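Side-chain contacts in four helix bundle protein (Bacteroides thetaiotaomicron VPI-5482, PDB 2RLD), which is of unknown function but binds calcium and folds as a four-helix bundle of the 23S rRNA-intervening sequence protein family: residues 43-48 with 76-81; 81-86 with 98-103. All coordinates share one frame; numbering follows the deposited sequence. Where two conformers were deposited one is given.

How the interactions relate
Both contacts use helix 62-88, and both are largely buried. Interaction 1 joins it to helix 38-57 near the middle of the chain, the contact's centre lying about 5 Å from the chain centre; interaction 2, centred about 10 Å out, joins it to helix 94-116. Their chemistry differs: 43-48 with 76-81 is a close, small-residue crossing joined by one hydrogen bond between hydroxyls, whereas 81-86 with 98-103 relies on aliphatic packing at a wider backbone spacing, with a partly exposed asparagine at its margin. The two meet where Glu-80 CG packs on Asn-101 OD1. The second subunit touches both contacts.

Interaction 1. Residues 43-48 with 76-81. With EDO (1,2-ethanediol), chain S.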
loop_
_atom_site.group_PDB
_atom_site.type_symbol
_atom_site.label_atom_id
_atom_site.label_comp_id
_atom_site.label_asym_id
_atom_site.label_seq_id
_atom_site.Cartn_x
_atom_site.Cartn_y
_atom_site.Cartn_z
ATOM N N LEU C 43 9.544 -2.179 9.449
ATOM C CA LEU C 43 9.184 -3.586 9.583
ATOM C C LEU C 43 9.253 -4.270 8.229
ATOM O O LEU C 43 9.828 -5.348 8.086
ATOM C CB LEU C 43 7.774 -3.719 10.148
ATOM C CG LEU C 43 7.254 -5.155 10.242
ATOM C CD1 LEU C 43 8.105 -6.023 11.172
ATOM C CD2 LEU C 43 5.783 -5.100 10.690
ATOM N N ARG C 44 8.699 -3.609 7.221
ATOM C CA ARG C 44 8.705 -4.146 5.868
ATOM C C ARG C 44 10.113 -4.233 5.270
ATOM O O ARG C 44 10.536 -5.303 4.793
ATOM C CB ARG C 44 7.800 -3.316 4.955
ATOM C CG ARG C 44 7.689 -3.864 3.528
ATOM N N SER C 45 10.859 -3.138 5.294
ATOM C CA SER C 45 12.161 -3.143 4.660
ATOM C C SER C 45 13.115 -4.069 5.403
ATOM O O SER C 45 13.804 -4.861 4.776
ATOM C CB SER C 45 12.730 -1.718 4.493
ATOM O OG SER C 45 13.081 -1.085 5.715
ATOM N N GLY C 46 13.073 -4.048 6.730
ATOM C CA GLY C 46 14.042 -4.788 7.543
ATOM C C GLY C 46 13.851 -6.296 7.444
ATOM O O GLY C 46 14.813 -7.053 7.489
ATOM N N THR C 47 12.607 -6.735 7.343
ATOM C CA THR C 47 12.320 -8.168 7.207
ATOM C C THR C 47 12.415 -8.648 5.767
ATOM O O THR C 47 12.642 -9.850 5.511
ATOM C CB THR C 47 10.909 -8.535 7.803
ATOM O OG1 THR C 47 9.905 -7.823 7.079
ATOM C CG2 THR C 47 10.862 -8.227 9.311
ATOM N N SER C 48 12.332 -7.718 4.813
ATOM C CA SER C 48 12.398 -8.056 3.383
ATOM C C SER C 48 13.830 -8.380 2.931
ATOM O O SER C 48 14.019 -9.028 1.901
ATOM C CB SER C 48 11.817 -6.938 2.521
ATOM O OG SER C 48 10.409 -6.790 2.727
ATOM N N ALA C 76 18.163 -3.346 2.673
ATOM C CA ALA C 76 19.125 -2.984 3.731
ATOM C C ALA C 76 19.360 -1.470 3.762
ATOM O O ALA C 76 19.353 -0.851 4.837
ATOM C CB ALA C 76 20.439 -3.728 3.523
ATOM N N ASN C 77 19.524 -0.872 2.588
ATOM C CA ASN C 77 19.732 0.558 2.519
ATOM C C ASN C 77 18.520 1.351 2.933
ATOM O O ASN C 77 18.658 2.340 3.668
ATOM C CB ASN C 77 20.211 0.972 1.147
ATOM C CG ASN C 77 21.689 0.843 1.026
ATOM O OD1 ASN C 77 22.423 1.720 1.492
ATOM N ND2 ASN C 77 22.152 -0.256 0.444
ATOM N N GLU C 78 17.331 0.906 2.535
ATOM C CA GLU C 78 16.117 1.608 2.995
ATOM C C GLU C 78 15.979 1.519 4.517
ATOM O O GLU C 78 15.628 2.502 5.187
ATOM C CB GLU C 78 14.870 1.056 2.313
ATOM C CG GLU C 78 13.667 1.931 2.633
ATOM C CD GLU C 78 12.346 1.401 2.148
ATOM O OE1 GLU C 78 12.328 0.624 1.167
ATOM O OE2 GLU C 78 11.323 1.783 2.763
ATOM N N THR C 79 16.281 0.354 5.056
ATOM C CA THR C 79 16.197 0.124 6.504
ATOM C C THR C 79 17.142 1.104 7.217
ATOM O O THR C 79 16.791 1.674 8.239
ATOM C CB THR C 79 16.562 -1.347 6.853
ATOM O OG1 THR C 79 15.642 -2.248 6.209
ATOM C CG2 THR C 79 16.536 -1.586 8.365
ATOM N N GLU C 80 18.338 1.269 6.672
ATOM C CA GLU C 80 19.340 2.206 7.232
ATOM C C GLU C 80 18.824 3.650 7.213
ATOM O O GLU C 80 19.065 4.421 8.133
ATOM C CB GLU C 80 20.677 1.994 6.510
ATOM C CG GLU C 80 21.316 0.671 7.002
ATOM C CD GLU C 80 22.063 -0.131 5.949
ATOM O OE1 GLU C 80 22.387 0.426 4.878
ATOM O OE2 GLU C 80 22.305 -1.339 6.205
ATOM N N TYR C 81 18.093 4.002 6.166
ATOM C CA TYR C 81 17.430 5.307 6.087
ATOM C C TYR C 81 16.459 5.463 7.242
ATOM O O TYR C 81 16.498 6.455 7.978
ATOM C CB TYR C 81 16.670 5.433 4.753
ATOM C CG TYR C 81 15.720 6.643 4.660
ATOM C CD1 TYR C 81 16.183 7.906 4.359
ATOM C CD2 TYR C 81 14.366 6.477 4.858
ATOM C CE1 TYR C 81 15.297 9.000 4.272
ATOM C CE2 TYR C 81 13.471 7.554 4.802
ATOM C CZ TYR C 81 13.948 8.809 4.519
ATOM O OH TYR C 81 13.043 9.845 4.414
HETATM C C1 EDO S . 8.792 -10.187 2.829
HETATM O O1 EDO S . 9.603 -9.315 2.022
HETATM C C2 EDO S . 9.107 -9.963 4.307
HETATM O O2 EDO S . 8.797 -8.610 4.704
#
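Ser-45 and Thr-79 meet hydroxyl to hydroxyl: Ser-45 OG donates to Thr-79 OG1 at 2.9 Å, the one hydrogen bond between these two helix segments. The CB of Ser-45 also packs against the carboxylate carbon of Glu-78, 3.9 Å from its CD. Beside this pair, Gly-46 brings bare backbone up to the threonine methyl, Gly-46 CA lying 4.1 Å from Thr-79 CG2. The absence of a side chain there suits a tight crossing: the axes of the two segments approach to 8.0 Å, with 142° between their directions. Thr-79 turns OG1 anti to its own carbonyl carbon (chi1 -61°), which lets the hydroxyl also bond to Glu-75 O, one turn back, while Phe-18, Ile-42 and Ile-49 pack around its side chain. The carboxylate of Glu-78 is held by Trp-82 NE1, bonded to OE2. Thr-47, on the side turned from 76-81, bonds through OG1 to Leu-43 O, and Ser-48, on the flank, through OG to Arg-44 O, from above the carbonyl plane. A 1,2-ethanediol, probably from the crystallisation liquor, bridges the two hydroxyls, with its O2 2.7 Å from Thr-47 OG1 and its O1 2.7 Å from Ser-48 OG. A valine at Thr-79 would keep the bulk but would probably leave the buried Ser-45 hydroxyl without its acceptor across the crossing. The chemistry implies a buried polar link set among apolar neighbours and beside the buried carboxylate of Glu-78, where the threonine hydroxyl joins the neighbouring helix to a carbonyl of its own.

Interaction 2. Residues 81-86 with 98-103; sequences YWLELL and ESINND
In the last helical hairpin of the four-helix bundle, Leu-83 of helix 62-88 reaches across to Ile-100 and Asn-101 of helix 94-116. Leu-83 does the work with both methyls: CD1 lies 3.9 Å from Ile-100 CG2, and CD2 meets that same methyl at 4.0 Å, so the branched end of the leucine straddles it. The two side chains cross at about a right angle. With CG2 anti to its backbone N, Ile-100 presents this methyl to both branches of Leu-83. Leu-83 CD1 also rests on the backbone of the facing helix, 3.9 Å from Asn-101 CA, and lies 4.0 Å from Asn-101 OD1. These helices follow one another in the chain, and the contact fills the seam between them on the bundle's inner side: Ile-42 and Leu-25 also pack on Leu-83, and Phe-18 on Ile-100, so all four helices contribute to this patch. The closest CA atoms of the two segments, those of Leu-83 and Asn-101, are 7.0 Å apart. Asp-103, a calcium ligand in a structure of this protein though no such ion is bound to this chain here, forms a salt bridge with Arg-21, whose other terminal nitrogen bonds to Ser-99 OG.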
loop_
_atom_site.group_PDB
_atom_site.type_symbol
_atom_site.label_atom_id
_atom_site.label_comp_id
_atom_site.label_asym_id
_atom_site.label_seq_id
_atom_site.Cartn_x
_atom_site.Cartn_y
_atom_site.Cartn_z
ATOM N N TYR C 81 18.093 4.002 6.166
ATOM C CA TYR C 81 17.430 5.307 6.087
ATOM C C TYR C 81 16.459 5.463 7.242
ATOM O O TYR C 81 16.498 6.455 7.978
ATOM C CB TYR C 81 16.670 5.433 4.753
ATOM C CG TYR C 81 15.720 6.643 4.660
ATOM C CD1 TYR C 81 16.183 7.906 4.359
ATOM C CD2 TYR C 81 14.366 6.477 4.858
ATOM C CE1 TYR C 81 15.297 9.000 4.272
ATOM C CE2 TYR C 81 13.471 7.554 4.802
ATOM C CZ TYR C 81 13.948 8.809 4.519
ATOM O OH TYR C 81 13.043 9.845 4.414
ATOM N N TRP C 82 15.583 4.477 7.415
ATOM C CA TRP C 82 14.580 4.588 8.496
ATOM C C TRP C 82 15.264 4.636 9.861
ATOM O O TRP C 82 14.855 5.419 10.727
ATOM C CB TRP C 82 13.515 3.458 8.448
ATOM C CG TRP C 82 12.632 3.544 7.228
ATOM C CD1 TRP C 82 12.588 2.670 6.164
ATOM C CD2 TRP C 82 11.700 4.587 6.932
ATOM N NE1 TRP C 82 11.664 3.120 5.232
ATOM C CE2 TRP C 82 11.122 4.295 5.674
ATOM C CE3 TRP C 82 11.303 5.756 7.613
ATOM C CZ2 TRP C 82 10.172 5.115 5.088
ATOM C CZ3 TRP C 82 10.334 6.550 7.039
ATOM C CH2 TRP C 82 9.788 6.233 5.776
ATOM N N LEU C 83 16.338 3.868 10.042
ATOM C CA LEU C 83 17.037 3.894 11.333
ATOM C C LEU C 83 17.613 5.289 11.606
ATOM O O LEU C 83 17.583 5.807 12.724
ATOM C CB LEU C 83 18.143 2.851 11.357
ATOM C CG LEU C 83 17.693 1.395 11.467
ATOM C CD1 LEU C 83 18.887 0.452 11.258
ATOM C CD2 LEU C 83 16.968 1.106 12.828
ATOM N N GLU C 84 18.185 5.892 10.584
ATOM C CA GLU C 84 18.774 7.212 10.730
ATOM C C GLU C 84 17.706 8.241 11.096
ATOM O O GLU C 84 17.890 9.107 11.972
ATOM C CB GLU C 84 19.445 7.615 9.418
ATOM C CG GLU C 84 20.287 8.882 9.559
ATOM C CD GLU C 84 21.066 9.246 8.289
ATOM O OE1 GLU C 84 21.160 8.410 7.355
ATOM O OE2 GLU C 84 21.598 10.376 8.251
ATOM N N LEU C 85 16.579 8.167 10.399
ATOM C CA LEU C 85 15.440 9.034 10.731
ATOM C C LEU C 85 14.958 8.845 12.174
ATOM O O LEU C 85 14.704 9.823 12.886
ATOM C CB LEU C 85 14.298 8.794 9.736
ATOM C CG LEU C 85 13.139 9.771 9.753
ATOM C CD1 LEU C 85 13.573 11.232 9.799
ATOM C CD2 LEU C 85 12.246 9.466 8.543
ATOM N N LEU C 86 14.850 7.598 12.606
ATOM C CA LEU C 86 14.425 7.308 13.970
ATOM C C LEU C 86 15.369 7.860 15.052
ATOM O O LEU C 86 14.902 8.430 16.019
ATOM C CB LEU C 86 14.197 5.810 14.158
ATOM C CG LEU C 86 13.022 5.185 13.382
ATOM C CD1 LEU C 86 13.142 3.659 13.325
ATOM C CD2 LEU C 86 11.671 5.622 14.059
ATOM N N GLU C 98 22.935 2.338 17.206
ATOM C CA GLU C 98 24.239 1.766 16.872
ATOM C C GLU C 98 24.175 0.254 16.790
ATOM O O GLU C 98 24.728 -0.330 15.876
ATOM C CB GLU C 98 25.316 2.218 17.854
ATOM C CG GLU C 98 25.644 3.690 17.672
ATOM C CD GLU C 98 26.944 4.120 18.322
ATOM O OE1 GLU C 98 27.487 3.383 19.184
ATOM O OE2 GLU C 98 27.416 5.223 17.962
ATOM N N SER C 99 23.489 -0.365 17.744
ATOM C CA SER C 99 23.377 -1.813 17.796
ATOM C C SER C 99 22.723 -2.382 16.542
ATOM O O SER C 99 23.252 -3.306 15.933
ATOM C CB SER C 99 22.582 -2.215 19.044
ATOM O OG SER C 99 22.574 -3.618 19.215
ATOM N N ILE C 100 21.587 -1.812 16.152
ATOM C CA ILE C 100 20.784 -2.344 15.054
ATOM C C ILE C 100 21.439 -1.940 13.740
ATOM O O ILE C 100 21.537 -2.742 12.814
ATOM C CB ILE C 100 19.307 -1.855 15.116
ATOM C CG1 ILE C 100 18.662 -2.297 16.418
ATOM C CG2 ILE C 100 18.515 -2.401 13.953
ATOM C CD1 ILE C 100 17.324 -1.634 16.704
ATOM N N ASN C 101 21.929 -0.707 13.668
ATOM C CA ASN C 101 22.538 -0.238 12.426
ATOM C C ASN C 101 23.830 -0.981 12.081
ATOM O O ASN C 101 24.115 -1.216 10.913
ATOM C CB ASN C 101 22.793 1.270 12.475
ATOM C CG ASN C 101 23.225 1.825 11.125
ATOM O OD1 ASN C 101 22.442 1.852 10.180
ATOM N ND2 ASN C 101 24.471 2.262 11.033
ATOM N N ASN C 102 24.602 -1.346 13.096
ATOM C CA ASN C 102 25.808 -2.127 12.897
ATOM C C ASN C 102 25.472 -3.499 12.325
ATOM O O ASN C 102 26.181 -3.984 11.457
ATOM C CB ASN C 102 26.574 -2.290 14.206
ATOM C CG ASN C 102 27.327 -1.035 14.603
ATOM O OD1 ASN C 102 27.493 -0.111 13.794
ATOM N ND2 ASN C 102 27.777 -0.987 15.855
ATOM N N ASP C 103 24.385 -4.108 12.791
ATOM C CA ASP C 103 23.948 -5.389 12.224
ATOM C C ASP C 103 23.504 -5.216 10.757
ATOM O O ASP C 103 23.750 -6.093 9.900
ATOM C CB ASP C 103 22.818 -5.984 13.072
ATOM C CG ASP C 103 23.298 -6.538 14.403
ATOM O OD1 ASP C 103 24.518 -6.578 14.622
ATOM O OD2 ASP C 103 22.449 -6.991 15.218
#